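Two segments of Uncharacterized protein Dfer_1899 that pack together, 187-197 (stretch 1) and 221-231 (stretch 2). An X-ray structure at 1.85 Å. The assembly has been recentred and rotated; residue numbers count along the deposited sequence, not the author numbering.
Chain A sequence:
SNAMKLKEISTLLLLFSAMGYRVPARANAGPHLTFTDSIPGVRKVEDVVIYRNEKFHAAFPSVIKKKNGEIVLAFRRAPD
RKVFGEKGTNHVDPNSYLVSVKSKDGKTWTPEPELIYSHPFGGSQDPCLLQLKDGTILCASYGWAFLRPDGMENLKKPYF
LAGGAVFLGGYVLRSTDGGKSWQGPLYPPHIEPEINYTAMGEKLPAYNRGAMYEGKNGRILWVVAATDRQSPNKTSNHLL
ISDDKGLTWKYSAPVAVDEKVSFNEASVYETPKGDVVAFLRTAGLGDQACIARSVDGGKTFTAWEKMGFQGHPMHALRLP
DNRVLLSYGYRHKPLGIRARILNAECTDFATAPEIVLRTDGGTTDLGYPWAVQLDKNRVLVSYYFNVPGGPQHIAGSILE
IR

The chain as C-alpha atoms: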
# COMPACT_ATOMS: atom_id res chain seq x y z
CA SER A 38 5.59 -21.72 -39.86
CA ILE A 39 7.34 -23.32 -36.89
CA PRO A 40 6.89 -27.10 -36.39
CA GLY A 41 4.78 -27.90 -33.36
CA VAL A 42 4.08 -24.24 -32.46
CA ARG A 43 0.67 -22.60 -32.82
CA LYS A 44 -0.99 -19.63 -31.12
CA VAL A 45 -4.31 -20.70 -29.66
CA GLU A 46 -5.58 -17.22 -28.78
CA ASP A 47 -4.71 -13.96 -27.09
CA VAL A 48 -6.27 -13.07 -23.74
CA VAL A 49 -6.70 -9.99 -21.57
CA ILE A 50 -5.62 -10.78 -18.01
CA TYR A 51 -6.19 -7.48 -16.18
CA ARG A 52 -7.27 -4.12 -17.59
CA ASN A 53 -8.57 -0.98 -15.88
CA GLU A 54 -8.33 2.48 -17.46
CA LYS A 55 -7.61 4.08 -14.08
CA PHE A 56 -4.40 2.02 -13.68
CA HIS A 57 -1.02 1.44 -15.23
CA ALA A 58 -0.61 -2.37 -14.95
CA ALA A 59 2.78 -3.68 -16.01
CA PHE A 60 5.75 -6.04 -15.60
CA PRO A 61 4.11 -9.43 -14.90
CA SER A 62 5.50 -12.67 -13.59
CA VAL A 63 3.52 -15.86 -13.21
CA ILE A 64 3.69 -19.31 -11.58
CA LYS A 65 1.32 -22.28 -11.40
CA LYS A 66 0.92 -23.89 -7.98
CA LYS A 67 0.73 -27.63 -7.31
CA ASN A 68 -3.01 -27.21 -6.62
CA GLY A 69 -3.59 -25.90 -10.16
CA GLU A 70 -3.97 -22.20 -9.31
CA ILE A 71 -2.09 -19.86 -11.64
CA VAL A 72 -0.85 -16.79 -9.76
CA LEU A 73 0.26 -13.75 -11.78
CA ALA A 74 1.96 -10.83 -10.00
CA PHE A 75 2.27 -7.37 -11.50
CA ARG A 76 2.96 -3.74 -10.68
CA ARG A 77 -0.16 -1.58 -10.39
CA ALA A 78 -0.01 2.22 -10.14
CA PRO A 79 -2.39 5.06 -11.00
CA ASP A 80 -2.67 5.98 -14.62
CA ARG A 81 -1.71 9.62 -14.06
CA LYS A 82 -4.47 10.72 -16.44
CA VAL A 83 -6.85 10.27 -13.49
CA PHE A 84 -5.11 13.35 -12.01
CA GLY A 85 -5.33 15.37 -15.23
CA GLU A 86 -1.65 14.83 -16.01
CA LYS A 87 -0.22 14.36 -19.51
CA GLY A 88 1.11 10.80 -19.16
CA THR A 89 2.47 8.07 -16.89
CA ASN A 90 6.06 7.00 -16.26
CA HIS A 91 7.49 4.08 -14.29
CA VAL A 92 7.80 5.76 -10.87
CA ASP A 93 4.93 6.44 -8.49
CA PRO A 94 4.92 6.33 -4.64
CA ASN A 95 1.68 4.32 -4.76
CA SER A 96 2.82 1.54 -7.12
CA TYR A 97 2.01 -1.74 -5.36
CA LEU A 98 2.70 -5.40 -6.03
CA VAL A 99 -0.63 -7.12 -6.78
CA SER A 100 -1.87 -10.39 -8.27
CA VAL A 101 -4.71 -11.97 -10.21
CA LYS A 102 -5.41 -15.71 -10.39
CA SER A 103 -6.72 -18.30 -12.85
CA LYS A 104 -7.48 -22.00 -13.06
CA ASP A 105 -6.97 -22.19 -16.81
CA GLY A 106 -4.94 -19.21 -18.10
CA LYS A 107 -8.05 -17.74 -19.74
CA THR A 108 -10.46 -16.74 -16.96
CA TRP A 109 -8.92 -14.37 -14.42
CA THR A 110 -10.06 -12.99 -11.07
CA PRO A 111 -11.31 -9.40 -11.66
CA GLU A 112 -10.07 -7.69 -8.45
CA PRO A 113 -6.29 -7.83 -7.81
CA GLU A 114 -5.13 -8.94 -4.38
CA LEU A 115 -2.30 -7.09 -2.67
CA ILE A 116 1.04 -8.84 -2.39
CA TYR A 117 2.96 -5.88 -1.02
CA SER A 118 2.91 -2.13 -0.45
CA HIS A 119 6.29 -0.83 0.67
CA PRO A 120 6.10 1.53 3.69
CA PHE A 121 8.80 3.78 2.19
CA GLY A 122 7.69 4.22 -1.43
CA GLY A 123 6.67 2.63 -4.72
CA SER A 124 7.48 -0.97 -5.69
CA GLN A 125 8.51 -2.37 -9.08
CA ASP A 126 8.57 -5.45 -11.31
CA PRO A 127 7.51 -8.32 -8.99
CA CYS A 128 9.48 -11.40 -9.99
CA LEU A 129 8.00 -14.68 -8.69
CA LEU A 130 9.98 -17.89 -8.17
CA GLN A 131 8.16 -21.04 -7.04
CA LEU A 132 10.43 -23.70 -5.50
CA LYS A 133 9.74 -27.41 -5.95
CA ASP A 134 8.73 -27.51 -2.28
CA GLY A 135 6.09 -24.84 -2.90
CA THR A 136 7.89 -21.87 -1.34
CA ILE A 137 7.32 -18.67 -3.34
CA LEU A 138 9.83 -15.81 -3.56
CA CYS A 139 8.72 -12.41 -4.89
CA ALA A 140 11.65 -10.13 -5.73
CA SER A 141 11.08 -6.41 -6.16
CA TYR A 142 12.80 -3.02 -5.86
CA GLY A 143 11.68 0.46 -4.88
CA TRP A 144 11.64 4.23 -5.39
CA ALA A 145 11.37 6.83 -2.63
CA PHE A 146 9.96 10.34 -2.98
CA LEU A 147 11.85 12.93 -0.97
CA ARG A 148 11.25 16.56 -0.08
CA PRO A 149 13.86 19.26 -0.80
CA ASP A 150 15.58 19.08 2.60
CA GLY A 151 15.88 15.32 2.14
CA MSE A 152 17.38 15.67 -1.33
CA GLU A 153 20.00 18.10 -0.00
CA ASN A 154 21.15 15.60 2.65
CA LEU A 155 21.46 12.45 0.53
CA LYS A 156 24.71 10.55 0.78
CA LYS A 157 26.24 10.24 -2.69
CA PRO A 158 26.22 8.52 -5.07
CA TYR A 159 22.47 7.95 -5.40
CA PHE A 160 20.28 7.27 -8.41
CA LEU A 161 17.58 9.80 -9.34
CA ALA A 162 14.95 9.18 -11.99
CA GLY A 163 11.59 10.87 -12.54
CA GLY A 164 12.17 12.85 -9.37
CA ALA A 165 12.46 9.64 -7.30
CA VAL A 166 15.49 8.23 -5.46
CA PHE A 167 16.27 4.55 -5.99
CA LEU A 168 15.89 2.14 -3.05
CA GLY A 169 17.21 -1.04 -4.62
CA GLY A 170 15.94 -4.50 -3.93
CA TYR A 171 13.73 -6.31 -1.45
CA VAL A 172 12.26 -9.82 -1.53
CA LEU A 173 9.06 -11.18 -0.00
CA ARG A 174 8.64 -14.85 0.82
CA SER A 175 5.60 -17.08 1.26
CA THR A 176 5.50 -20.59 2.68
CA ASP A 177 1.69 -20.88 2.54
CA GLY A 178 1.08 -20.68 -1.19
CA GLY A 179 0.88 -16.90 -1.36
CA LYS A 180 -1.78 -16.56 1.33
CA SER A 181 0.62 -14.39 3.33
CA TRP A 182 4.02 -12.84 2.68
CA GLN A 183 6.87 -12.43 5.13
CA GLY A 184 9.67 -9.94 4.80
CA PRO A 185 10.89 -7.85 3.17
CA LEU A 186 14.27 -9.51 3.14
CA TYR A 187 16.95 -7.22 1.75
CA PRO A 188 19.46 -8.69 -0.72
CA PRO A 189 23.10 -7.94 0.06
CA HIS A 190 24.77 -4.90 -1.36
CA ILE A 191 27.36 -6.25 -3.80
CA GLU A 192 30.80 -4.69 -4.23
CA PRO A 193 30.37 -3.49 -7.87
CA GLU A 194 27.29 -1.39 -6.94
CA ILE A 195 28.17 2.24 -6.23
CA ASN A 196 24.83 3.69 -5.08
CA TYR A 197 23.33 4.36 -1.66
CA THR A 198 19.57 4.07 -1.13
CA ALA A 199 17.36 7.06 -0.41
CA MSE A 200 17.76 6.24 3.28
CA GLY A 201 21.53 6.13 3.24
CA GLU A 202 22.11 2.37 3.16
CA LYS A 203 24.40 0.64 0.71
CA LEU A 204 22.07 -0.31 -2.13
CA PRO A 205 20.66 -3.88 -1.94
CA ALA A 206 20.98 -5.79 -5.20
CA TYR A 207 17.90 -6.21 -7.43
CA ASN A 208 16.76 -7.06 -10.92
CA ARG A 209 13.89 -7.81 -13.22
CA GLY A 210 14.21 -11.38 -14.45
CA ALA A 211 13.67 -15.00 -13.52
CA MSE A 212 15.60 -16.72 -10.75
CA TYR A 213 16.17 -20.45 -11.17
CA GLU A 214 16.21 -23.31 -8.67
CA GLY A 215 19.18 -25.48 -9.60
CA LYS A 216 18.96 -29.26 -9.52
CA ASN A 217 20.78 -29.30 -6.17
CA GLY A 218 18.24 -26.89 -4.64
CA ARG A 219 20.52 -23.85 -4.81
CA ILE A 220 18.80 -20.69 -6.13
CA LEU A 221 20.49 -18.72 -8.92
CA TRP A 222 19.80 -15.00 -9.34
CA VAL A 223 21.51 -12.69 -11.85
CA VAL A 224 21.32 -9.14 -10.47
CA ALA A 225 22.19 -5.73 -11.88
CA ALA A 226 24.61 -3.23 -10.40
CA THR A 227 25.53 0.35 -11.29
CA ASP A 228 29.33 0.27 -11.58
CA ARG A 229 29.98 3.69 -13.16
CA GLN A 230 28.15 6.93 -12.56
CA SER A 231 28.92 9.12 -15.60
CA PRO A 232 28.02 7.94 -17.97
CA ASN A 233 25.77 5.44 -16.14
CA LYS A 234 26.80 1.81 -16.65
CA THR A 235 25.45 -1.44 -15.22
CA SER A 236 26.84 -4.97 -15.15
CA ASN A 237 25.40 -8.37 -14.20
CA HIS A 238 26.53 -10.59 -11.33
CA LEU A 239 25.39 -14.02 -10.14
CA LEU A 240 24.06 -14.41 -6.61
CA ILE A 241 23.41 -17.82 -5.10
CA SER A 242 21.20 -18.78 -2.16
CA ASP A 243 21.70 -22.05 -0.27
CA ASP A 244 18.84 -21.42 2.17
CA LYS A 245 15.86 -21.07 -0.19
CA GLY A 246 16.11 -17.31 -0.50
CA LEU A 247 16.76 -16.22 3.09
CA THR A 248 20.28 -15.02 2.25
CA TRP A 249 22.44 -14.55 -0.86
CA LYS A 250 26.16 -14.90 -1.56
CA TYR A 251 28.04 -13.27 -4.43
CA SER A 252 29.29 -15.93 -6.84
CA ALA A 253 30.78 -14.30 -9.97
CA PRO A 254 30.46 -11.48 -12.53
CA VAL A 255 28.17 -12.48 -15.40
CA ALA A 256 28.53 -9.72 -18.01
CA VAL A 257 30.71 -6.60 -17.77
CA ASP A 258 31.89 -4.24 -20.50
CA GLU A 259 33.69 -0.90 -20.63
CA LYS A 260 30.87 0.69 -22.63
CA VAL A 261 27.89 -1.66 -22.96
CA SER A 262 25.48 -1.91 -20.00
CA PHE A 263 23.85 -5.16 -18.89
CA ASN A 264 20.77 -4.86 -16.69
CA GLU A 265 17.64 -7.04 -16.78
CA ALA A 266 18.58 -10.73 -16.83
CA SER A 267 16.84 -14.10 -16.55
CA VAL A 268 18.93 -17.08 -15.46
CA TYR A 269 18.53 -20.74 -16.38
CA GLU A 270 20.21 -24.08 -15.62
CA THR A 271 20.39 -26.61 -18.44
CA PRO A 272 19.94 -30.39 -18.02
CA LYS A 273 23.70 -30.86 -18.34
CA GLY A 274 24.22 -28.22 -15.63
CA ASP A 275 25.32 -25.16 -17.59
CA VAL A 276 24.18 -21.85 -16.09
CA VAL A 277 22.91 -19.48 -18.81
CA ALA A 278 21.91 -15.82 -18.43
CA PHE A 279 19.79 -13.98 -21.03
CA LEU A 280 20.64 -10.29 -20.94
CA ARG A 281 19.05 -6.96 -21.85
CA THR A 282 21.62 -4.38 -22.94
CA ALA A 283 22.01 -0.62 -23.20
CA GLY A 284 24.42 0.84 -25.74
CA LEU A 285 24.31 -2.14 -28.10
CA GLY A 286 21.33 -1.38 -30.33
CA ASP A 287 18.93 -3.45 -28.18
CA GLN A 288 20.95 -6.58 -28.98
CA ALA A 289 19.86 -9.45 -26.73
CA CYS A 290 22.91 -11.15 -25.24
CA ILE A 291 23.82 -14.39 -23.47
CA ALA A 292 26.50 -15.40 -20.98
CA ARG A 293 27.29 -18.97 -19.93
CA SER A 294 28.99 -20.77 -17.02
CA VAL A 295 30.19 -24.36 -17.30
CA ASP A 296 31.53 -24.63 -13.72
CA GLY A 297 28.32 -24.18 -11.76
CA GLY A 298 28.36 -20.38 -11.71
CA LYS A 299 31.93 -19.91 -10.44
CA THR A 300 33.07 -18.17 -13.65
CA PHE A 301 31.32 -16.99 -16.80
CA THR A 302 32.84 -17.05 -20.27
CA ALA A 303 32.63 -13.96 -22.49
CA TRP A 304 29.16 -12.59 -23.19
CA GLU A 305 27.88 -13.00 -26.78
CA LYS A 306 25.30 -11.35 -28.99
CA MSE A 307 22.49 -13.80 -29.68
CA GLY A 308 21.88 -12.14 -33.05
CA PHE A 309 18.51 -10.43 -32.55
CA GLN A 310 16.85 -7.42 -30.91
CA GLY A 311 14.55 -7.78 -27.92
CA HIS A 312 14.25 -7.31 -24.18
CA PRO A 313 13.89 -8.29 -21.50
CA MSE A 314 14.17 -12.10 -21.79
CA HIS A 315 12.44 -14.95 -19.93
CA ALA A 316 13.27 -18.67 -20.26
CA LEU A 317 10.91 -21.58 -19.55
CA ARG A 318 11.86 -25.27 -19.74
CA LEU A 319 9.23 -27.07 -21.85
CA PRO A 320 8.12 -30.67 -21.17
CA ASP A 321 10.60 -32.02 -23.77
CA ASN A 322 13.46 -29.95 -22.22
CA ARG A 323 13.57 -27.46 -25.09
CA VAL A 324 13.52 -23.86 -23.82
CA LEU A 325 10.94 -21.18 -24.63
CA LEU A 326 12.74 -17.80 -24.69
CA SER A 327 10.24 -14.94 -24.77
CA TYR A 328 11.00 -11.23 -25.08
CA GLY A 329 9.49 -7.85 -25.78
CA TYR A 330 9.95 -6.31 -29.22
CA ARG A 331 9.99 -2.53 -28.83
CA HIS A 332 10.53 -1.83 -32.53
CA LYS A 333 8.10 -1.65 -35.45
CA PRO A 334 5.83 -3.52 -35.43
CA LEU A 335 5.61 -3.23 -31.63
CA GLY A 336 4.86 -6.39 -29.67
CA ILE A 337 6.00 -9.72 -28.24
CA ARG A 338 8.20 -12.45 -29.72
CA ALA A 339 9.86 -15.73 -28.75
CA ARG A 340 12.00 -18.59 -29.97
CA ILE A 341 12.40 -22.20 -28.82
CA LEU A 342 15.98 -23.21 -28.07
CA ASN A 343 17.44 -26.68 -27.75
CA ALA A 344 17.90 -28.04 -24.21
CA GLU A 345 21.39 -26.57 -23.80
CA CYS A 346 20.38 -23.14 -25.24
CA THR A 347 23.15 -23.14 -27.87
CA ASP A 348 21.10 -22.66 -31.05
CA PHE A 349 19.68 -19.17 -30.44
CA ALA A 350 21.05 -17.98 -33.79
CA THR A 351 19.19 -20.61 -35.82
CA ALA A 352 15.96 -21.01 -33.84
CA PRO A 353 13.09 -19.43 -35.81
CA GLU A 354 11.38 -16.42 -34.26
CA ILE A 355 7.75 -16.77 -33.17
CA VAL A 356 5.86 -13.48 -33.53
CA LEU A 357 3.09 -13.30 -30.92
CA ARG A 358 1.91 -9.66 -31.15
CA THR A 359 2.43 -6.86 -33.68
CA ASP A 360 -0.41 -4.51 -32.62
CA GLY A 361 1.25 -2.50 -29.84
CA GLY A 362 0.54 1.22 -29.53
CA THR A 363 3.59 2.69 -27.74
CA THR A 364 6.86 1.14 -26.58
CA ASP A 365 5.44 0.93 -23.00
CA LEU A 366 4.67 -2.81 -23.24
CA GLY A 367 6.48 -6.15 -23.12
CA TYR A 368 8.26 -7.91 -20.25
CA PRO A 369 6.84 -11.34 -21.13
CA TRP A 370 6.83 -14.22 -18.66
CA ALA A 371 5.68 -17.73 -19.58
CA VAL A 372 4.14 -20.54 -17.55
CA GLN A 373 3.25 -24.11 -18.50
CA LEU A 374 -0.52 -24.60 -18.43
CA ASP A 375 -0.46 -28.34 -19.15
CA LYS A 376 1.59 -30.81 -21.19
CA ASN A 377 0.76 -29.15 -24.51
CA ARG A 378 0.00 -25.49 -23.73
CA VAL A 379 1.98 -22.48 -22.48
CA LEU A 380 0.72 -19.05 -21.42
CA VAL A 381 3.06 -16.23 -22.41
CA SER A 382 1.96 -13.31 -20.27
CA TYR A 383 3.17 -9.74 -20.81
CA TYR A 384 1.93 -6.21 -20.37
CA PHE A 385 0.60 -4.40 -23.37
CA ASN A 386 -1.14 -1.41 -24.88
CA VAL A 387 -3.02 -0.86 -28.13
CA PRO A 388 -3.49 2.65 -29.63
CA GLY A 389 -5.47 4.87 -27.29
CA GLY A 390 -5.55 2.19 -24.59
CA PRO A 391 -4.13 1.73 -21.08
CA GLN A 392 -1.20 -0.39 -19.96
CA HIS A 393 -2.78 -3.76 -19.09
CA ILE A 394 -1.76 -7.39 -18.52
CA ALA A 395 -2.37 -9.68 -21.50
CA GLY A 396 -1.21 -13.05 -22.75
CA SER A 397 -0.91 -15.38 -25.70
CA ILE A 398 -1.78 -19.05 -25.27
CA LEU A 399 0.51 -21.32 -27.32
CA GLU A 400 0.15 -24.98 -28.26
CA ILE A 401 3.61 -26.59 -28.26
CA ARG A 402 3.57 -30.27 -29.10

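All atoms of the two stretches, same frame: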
# COMPACT_ATOMS: atom_id res chain seq x y z
N TYR A 187 16.16 -8.06 2.63
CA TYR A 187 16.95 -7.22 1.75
C TYR A 187 18.13 -7.99 1.18
O TYR A 187 18.91 -8.58 1.95
CB TYR A 187 17.42 -5.98 2.50
CG TYR A 187 16.24 -5.12 2.86
CD1 TYR A 187 15.69 -4.23 1.94
CD2 TYR A 187 15.63 -5.22 4.10
CE1 TYR A 187 14.60 -3.47 2.25
CE2 TYR A 187 14.54 -4.45 4.43
CZ TYR A 187 14.03 -3.57 3.49
OH TYR A 187 12.94 -2.80 3.79
N PRO A 188 18.28 -8.06 -0.14
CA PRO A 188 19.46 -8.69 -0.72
C PRO A 188 20.71 -7.98 -0.25
O PRO A 188 20.65 -6.81 0.17
CB PRO A 188 19.26 -8.53 -2.23
CG PRO A 188 17.77 -8.47 -2.40
CD PRO A 188 17.28 -7.70 -1.18
N PRO A 189 21.87 -8.63 -0.30
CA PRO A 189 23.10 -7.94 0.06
C PRO A 189 23.38 -6.82 -0.93
O PRO A 189 22.97 -6.86 -2.10
CB PRO A 189 24.17 -9.04 -0.04
CG PRO A 189 23.60 -10.03 -1.03
CD PRO A 189 22.12 -10.01 -0.78
N HIS A 190 24.07 -5.80 -0.44
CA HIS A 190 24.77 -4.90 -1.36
C HIS A 190 25.99 -5.63 -1.91
O HIS A 190 26.72 -6.27 -1.15
CB HIS A 190 25.19 -3.63 -0.63
CG HIS A 190 26.19 -2.82 -1.40
ND1 HIS A 190 27.54 -2.91 -1.18
CD2 HIS A 190 26.03 -1.95 -2.42
CE1 HIS A 190 28.18 -2.11 -2.02
NE2 HIS A 190 27.28 -1.51 -2.78
N ILE A 191 26.21 -5.57 -3.21
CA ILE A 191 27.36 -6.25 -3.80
C ILE A 191 28.40 -5.21 -4.19
O ILE A 191 28.08 -4.07 -4.54
CB ILE A 191 26.98 -7.15 -5.00
CG1 ILE A 191 26.22 -6.35 -6.07
CG2 ILE A 191 26.13 -8.34 -4.51
CD1 ILE A 191 26.18 -7.05 -7.43
N GLU A 192 29.67 -5.62 -4.08
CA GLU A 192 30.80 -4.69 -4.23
C GLU A 192 30.75 -3.85 -5.50
O GLU A 192 31.09 -2.65 -5.42
CB GLU A 192 32.11 -5.49 -4.16
CG GLU A 192 33.38 -4.63 -4.14
CD GLU A 192 34.66 -5.47 -4.14
OE1 GLU A 192 34.56 -6.71 -4.29
OE2 GLU A 192 35.75 -4.89 -3.99
N PRO A 193 30.38 -4.36 -6.68
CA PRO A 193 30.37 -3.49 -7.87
C PRO A 193 29.39 -2.33 -7.80
O PRO A 193 29.59 -1.34 -8.51
CB PRO A 193 29.99 -4.46 -9.00
CG PRO A 193 30.47 -5.79 -8.50
CD PRO A 193 30.18 -5.77 -7.04
N GLU A 194 28.34 -2.41 -6.99
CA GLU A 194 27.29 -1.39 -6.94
C GLU A 194 27.78 -0.14 -6.20
O GLU A 194 28.19 -0.23 -5.04
CB GLU A 194 26.05 -1.96 -6.25
CG GLU A 194 24.98 -0.93 -5.90
CD GLU A 194 24.35 -0.34 -7.16
OE1 GLU A 194 23.82 -1.12 -7.98
OE2 GLU A 194 24.39 0.90 -7.34
N ILE A 195 27.66 1.02 -6.84
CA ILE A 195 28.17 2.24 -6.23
C ILE A 195 27.14 3.03 -5.43
O ILE A 195 27.54 3.89 -4.63
CB ILE A 195 28.75 3.21 -7.27
CG1 ILE A 195 27.62 3.78 -8.14
CG2 ILE A 195 29.89 2.52 -8.08
CD1 ILE A 195 28.07 4.75 -9.20
N ASN A 196 25.85 2.80 -5.63
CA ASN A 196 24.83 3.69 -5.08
C ASN A 196 24.54 3.41 -3.60
O ASN A 196 24.75 2.31 -3.09
CB ASN A 196 23.53 3.59 -5.86
CG ASN A 196 23.64 4.19 -7.23
OD1 ASN A 196 23.43 3.51 -8.23
ND2 ASN A 196 23.97 5.46 -7.28
N TYR A 197 24.04 4.46 -2.93
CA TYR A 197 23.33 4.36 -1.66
C TYR A 197 21.83 4.52 -1.91
O TYR A 197 21.42 5.21 -2.85
CB TYR A 197 23.81 5.44 -0.68
CG TYR A 197 25.25 5.23 -0.26
CD1 TYR A 197 25.56 4.39 0.81
CD2 TYR A 197 26.29 5.84 -0.94
CE1 TYR A 197 26.88 4.17 1.19
CE2 TYR A 197 27.62 5.62 -0.57
CZ TYR A 197 27.90 4.78 0.50
OH TYR A 197 29.20 4.55 0.90
N LEU A 221 19.67 -19.59 -8.11
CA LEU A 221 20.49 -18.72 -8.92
C LEU A 221 19.74 -17.42 -9.20
O LEU A 221 18.55 -17.45 -9.51
CB LEU A 221 20.82 -19.40 -10.25
CG LEU A 221 21.39 -20.79 -10.12
CD1 LEU A 221 21.48 -21.46 -11.48
CD2 LEU A 221 22.76 -20.69 -9.47
N TRP A 222 20.43 -16.29 -9.11
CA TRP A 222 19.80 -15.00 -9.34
C TRP A 222 20.84 -14.09 -9.98
O TRP A 222 21.86 -13.79 -9.35
CB TRP A 222 19.30 -14.39 -8.03
CG TRP A 222 18.45 -13.17 -8.19
CD1 TRP A 222 17.83 -12.72 -9.32
CD2 TRP A 222 18.13 -12.22 -7.15
NE1 TRP A 222 17.15 -11.55 -9.06
CE2 TRP A 222 17.31 -11.23 -7.73
CE3 TRP A 222 18.46 -12.14 -5.79
CZ2 TRP A 222 16.81 -10.16 -6.99
CZ3 TRP A 222 17.97 -11.08 -5.06
CH2 TRP A 222 17.15 -10.10 -5.66
N VAL A 223 20.60 -13.64 -11.21
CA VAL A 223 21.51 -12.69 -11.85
C VAL A 223 20.97 -11.28 -11.62
O VAL A 223 19.89 -10.92 -12.11
CB VAL A 223 21.69 -12.99 -13.34
CG1 VAL A 223 22.55 -11.90 -14.01
CG2 VAL A 223 22.32 -14.37 -13.51
N VAL A 224 21.74 -10.47 -10.89
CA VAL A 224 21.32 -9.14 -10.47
C VAL A 224 22.09 -8.09 -11.26
O VAL A 224 23.10 -8.36 -11.91
CB VAL A 224 21.50 -8.90 -8.96
CG1 VAL A 224 20.63 -9.85 -8.13
CG2 VAL A 224 22.99 -9.01 -8.57
N ALA A 225 21.58 -6.86 -11.20
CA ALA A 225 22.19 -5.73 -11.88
C ALA A 225 22.89 -4.86 -10.85
O ALA A 225 22.48 -4.81 -9.69
CB ALA A 225 21.12 -4.90 -12.61
N ALA A 226 23.94 -4.17 -11.28
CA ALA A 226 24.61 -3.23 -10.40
C ALA A 226 25.12 -2.06 -11.22
O ALA A 226 25.64 -2.25 -12.33
CB ALA A 226 25.77 -3.89 -9.62
N THR A 227 24.94 -0.85 -10.69
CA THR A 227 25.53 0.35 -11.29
C THR A 227 27.00 0.38 -10.89
O THR A 227 27.30 0.47 -9.69
CB THR A 227 24.83 1.62 -10.82
OG1 THR A 227 23.46 1.61 -11.21
CG2 THR A 227 25.50 2.87 -11.42
N ASP A 228 27.90 0.29 -11.86
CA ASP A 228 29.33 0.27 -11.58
C ASP A 228 30.08 1.48 -12.11
O ASP A 228 31.29 1.58 -11.90
CB ASP A 228 29.98 -1.03 -12.09
CG ASP A 228 29.76 -1.29 -13.58
OD1 ASP A 228 29.36 -0.39 -14.35
OD2 ASP A 228 30.02 -2.45 -13.97
N ARG A 229 29.39 2.42 -12.76
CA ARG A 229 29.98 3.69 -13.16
C ARG A 229 28.87 4.72 -13.14
O ARG A 229 27.72 4.41 -13.49
CB ARG A 229 30.62 3.61 -14.56
CG ARG A 229 31.13 4.95 -15.09
CD ARG A 229 32.02 4.76 -16.30
NE ARG A 229 31.26 4.46 -17.52
CZ ARG A 229 31.78 3.83 -18.57
NH1 ARG A 229 33.04 3.41 -18.55
NH2 ARG A 229 31.04 3.60 -19.65
N GLN A 230 29.20 5.94 -12.74
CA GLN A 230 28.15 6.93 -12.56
C GLN A 230 27.96 7.82 -13.78
O GLN A 230 26.81 8.12 -14.14
CB GLN A 230 28.46 7.78 -11.34
CG GLN A 230 27.37 8.75 -10.98
CD GLN A 230 27.71 9.56 -9.76
OE1 GLN A 230 28.74 9.34 -9.11
NE2 GLN A 230 26.85 10.52 -9.43
N SER A 231 29.04 8.27 -14.41
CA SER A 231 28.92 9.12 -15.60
C SER A 231 29.94 8.73 -16.66
O SER A 231 31.14 8.87 -16.47
CB SER A 231 29.09 10.59 -15.24
OG SER A 231 28.14 10.99 -14.28
O HOH W 1 32.03 -0.51 -9.19
O HOH W 2 22.99 -3.67 -7.19
O HOH W 3 22.02 0.20 -9.53

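Stretch 1, an irregular segment, runs alongside the strand of stretch 2, and the two together bury 487 Å² of surface, summed over both sides. Y187 lies out of reach of the strand, and contact begins at P188, whose CA-to-CB bond points toward stretch 2. P188 CG lies 3.7 Å from W222 CH2, near the plane of the indole, so the proline meets the edge of the ring in a purely apolar contact. P189 and H190 make no contact with the strand, but H190 braces the loop from within: its NE2 donates to E194 O at 2.8 Å, tying the imidazole to the backbone four residues on.

The CA-to-CB bond of I191 points toward the strand. With chi1 at 55° (p) and chi2 at 163° (t), its CD1 reaches V224 CG2 and A226 CB, each at 3.9 Å. V224 and A226 both point toward stretch 1, while A225 between them points away, as expected from the alternation of a strand; one methyl group thus touches two residues of the same face. I191 also opens a type I beta turn that ends at E194, closed by the backbone hydrogen bond from E194 N to I191 O at 3.0 Å. E192, at the second position of the turn, points away and stays exposed.

P193 packs its CB 4.3 Å from A226 CB. Its carbonyl faces the strand backbone: P193 O lies 3.1 Å from T227 O, two acceptors that cannot bond each other, and 3.5 Å from D228 CA in a CA-H...O contact. Water 1 donates to P193 O at 2.7 Å and, in a weak bond, to D228 O at 3.5 Å.

E194 is the polar centre of the contact. Its CA lies 4.7 Å from A226 CA, and although its CA-to-CB bond points sideways, the side chain, with chi1 t and chi2 p, brings the carboxylate to the strand. E194 OE1 accepts from T227 N at 2.9 Å, with an angle of 157° at the hydrogen. The same oxygen accepts hydrogen bonds from two waters: water 2, 2.8 Å from E194 OE1, also donates to A225 O at 2.8 Å, and water 3, 2.7 Å from E194 OE1, is hydrogen-bonded to T227 OG1 at 2.6 Å. E194 OE2 accepts from N196 N at 2.9 Å, so the carboxylate links its own loop to the strand.

The backbone reciprocates at I195, whose N donates to T227 O at 2.9 Å. T227 therefore uses its amide for a side chain and its carbonyl for a main chain, and that carbonyl also receives a CA-H...O contact, with E194 CA 3.3 Å from T227 O. The I195 side chain, the residue most covered by stretch 2, extends along the strand: I195 CD1 lies 3.9 Å from T227 CG2 and 3.7 Å from Q230 CB. N196 adds a smaller contact, largely through its side chain, and Y197 has left the strand.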